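Local coordinates for protein DNA polymerase (Pyrobaculum calidifontis, PDB 5MDN) that probably catalyses the template-directed extension of DNA from deoxyribonucleoside triphosphates, releasing diphosphate, and carries a family B exonuclease domain, at residues Leu329-Tyr332 against Val333-Val337. Numbering follows the deposited sequence.
Sequences LMRY and VLDDV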
loop_
_atom_site.group_PDB
_atom_site.type_symbol
_atom_site.label_atom_id
_atom_site.label_comp_id
_atom_site.label_asym_id
_atom_site.label_seq_id
_atom_site.Cartn_x
_atom_site.Cartn_y
_atom_site.Cartn_z
ATOM N N LEU A 329 -15.207 11.158 -24.385
ATOM C CA LEU A 329 -14.140 11.409 -23.424
ATOM C C LEU A 329 -14.709 11.786 -22.064
ATOM O O LEU A 329 -14.101 11.487 -21.031
ATOM C CB LEU A 329 -13.216 12.514 -23.936
ATOM C CG LEU A 329 -12.063 12.932 -23.017
ATOM C CD1 LEU A 329 -11.063 11.797 -22.850
ATOM C CD2 LEU A 329 -11.380 14.188 -23.536
ATOM N N MET A 330 -15.876 12.434 -22.048
ATOM C CA MET A 330 -16.533 12.751 -20.785
ATOM C C MET A 330 -16.979 11.483 -20.069
ATOM O O MET A 330 -16.674 11.287 -18.888
ATOM C CB MET A 330 -17.729 13.668 -21.043
ATOM C CG MET A 330 -18.253 14.385 -19.815
ATOM S SD MET A 330 -19.739 15.337 -20.178
ATOM C CE MET A 330 -19.389 16.856 -19.299
ATOM N N ARG A 331 -17.674 10.591 -20.781
ATOM C CA ARG A 331 -18.150 9.363 -20.153
ATOM C C ARG A 331 -16.995 8.484 -19.695
ATOM O O ARG A 331 -17.125 7.753 -18.704
ATOM C CB ARG A 331 -19.077 8.607 -21.101
ATOM C CG ARG A 331 -19.746 7.421 -20.442
ATOM C CD ARG A 331 -21.251 7.508 -20.588
ATOM N NE ARG A 331 -21.935 6.730 -19.558
ATOM C CZ ARG A 331 -23.193 6.933 -19.180
ATOM N NH1 ARG A 331 -23.914 7.892 -19.746
ATOM N NH2 ARG A 331 -23.733 6.177 -18.234
ATOM N N TYR A 332 -15.864 8.535 -20.399
ATOM C CA TYR A 332 -14.650 7.906 -19.892
ATOM C C TYR A 332 -14.282 8.481 -18.528
ATOM O O TYR A 332 -13.936 7.740 -17.600
ATOM C CB TYR A 332 -13.510 8.098 -20.894
ATOM C CG TYR A 332 -12.155 7.615 -20.415
ATOM C CD1 TYR A 332 -11.838 6.261 -20.410
ATOM C CD2 TYR A 332 -11.190 8.515 -19.982
ATOM C CE1 TYR A 332 -10.599 5.820 -19.975
ATOM C CE2 TYR A 332 -9.952 8.084 -19.548
ATOM C CZ TYR A 332 -9.661 6.734 -19.547
ATOM O OH TYR A 332 -8.431 6.297 -19.115
ATOM N N VAL A 333 -14.341 9.807 -18.397
ATOM C CA VAL A 333 -14.029 10.451 -17.126
ATOM C C VAL A 333 -15.077 10.098 -16.071
ATOM O O VAL A 333 -14.743 9.876 -14.901
ATOM C CB VAL A 333 -13.897 11.972 -17.330
ATOM C CG1 VAL A 333 -13.898 12.695 -16.006
ATOM C CG2 VAL A 333 -12.638 12.292 -18.113
ATOM N N LEU A 334 -16.355 10.030 -16.464
ATOM C CA LEU A 334 -17.397 9.669 -15.502
ATOM C C LEU A 334 -17.256 8.222 -15.044
ATOM O O LEU A 334 -17.442 7.923 -13.859
ATOM C CB LEU A 334 -18.793 9.894 -16.088
ATOM C CG LEU A 334 -19.445 11.278 -16.009
ATOM C CD1 LEU A 334 -19.389 11.816 -14.584
ATOM C CD2 LEU A 334 -18.832 12.263 -16.980
ATOM N N ASP A 335 -16.934 7.311 -15.964
ATOM C CA ASP A 335 -16.718 5.924 -15.570
ATOM C C ASP A 335 -15.506 5.783 -14.657
ATOM O O ASP A 335 -15.464 4.876 -13.819
ATOM C CB ASP A 335 -16.568 5.042 -16.809
ATOM C CG ASP A 335 -17.885 4.823 -17.529
ATOM O OD1 ASP A 335 -18.946 4.958 -16.881
ATOM O OD2 ASP A 335 -17.864 4.516 -18.741
ATOM N N ASP A 336 -14.512 6.661 -14.808
ATOM C CA ASP A 336 -13.390 6.679 -13.875
ATOM C C ASP A 336 -13.850 7.045 -12.468
ATOM O O ASP A 336 -13.608 6.305 -11.508
ATOM C CB ASP A 336 -12.317 7.655 -14.362
ATOM C CG ASP A 336 -11.425 7.062 -15.435
ATOM O OD1 ASP A 336 -11.339 5.820 -15.517
ATOM O OD2 ASP A 336 -10.801 7.836 -16.190
ATOM N N VAL A 337 -14.514 8.196 -12.327
ATOM C CA VAL A 337 -14.889 8.681 -11.000
ATOM C C VAL A 337 -15.971 7.804 -10.378
ATOM O O VAL A 337 -16.011 7.635 -9.153
ATOM C CB VAL A 337 -15.313 10.161 -11.068
ATOM C CG1 VAL A 337 -16.651 10.324 -11.784
ATOM C CG2 VAL A 337 -15.367 10.767 -9.673
#
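Tyr332 and Asp336, one turn apart on helix 326-356, have the Tyr-x-x-x-Asp spacing of the Exo III motif, the helical part of the exonuclease site in family B DNA polymerases. They offer a worked example of how an i to i+4 spacing on a helix sets a ring against a carboxylate. The tyrosine CG lies anti to the backbone N (chi1 174°), and the ring extends from the helix past the side chain of Asp336. Followed outward, Tyr332 CB and CG stay beside the amide of Val333, and CD2 lies between Val333 N and Asp336 OD2. Farther along, the ring comes under the aspartate: CE2 lies 3.5 Å from Asp336 OD2, with CZ close behind and the terminal OH farther off. OD2 thus sits over one ring face, displaced toward the rim, with ring and carboxylate planes 71° apart. The backbone closes the same turn, Asp336 N donating to Tyr332 O at 3.0 Å. An alanine here would remove the ring that OD2 rests on, and the carboxylate would probably be held on that side by less, though Arg308 would still grip OD1.

That grip is a salt bridge, whereas OD2 comes close to Asp169, a magnesium ligand in this protein whose own ion is not bound to this chain. A different, bound magnesium ion lies about 5 Å from the Asp336 side chain. Arg331 and Asp335 repeat the spacing without pairing: Arg331 NE stays 4.4 Å from Asp335 OD1, beyond a salt bridge, and OD2 has a weak hydrogen bond from Val309 N. On the helix flank facing strand 198-202, Met330 and Leu334 run side by side and both touch Val200. Leu334 N donates to Met330 O at 2.7 Å, and the apolar contact joins Met330 CG to Leu334 CD2 at 3.6 Å.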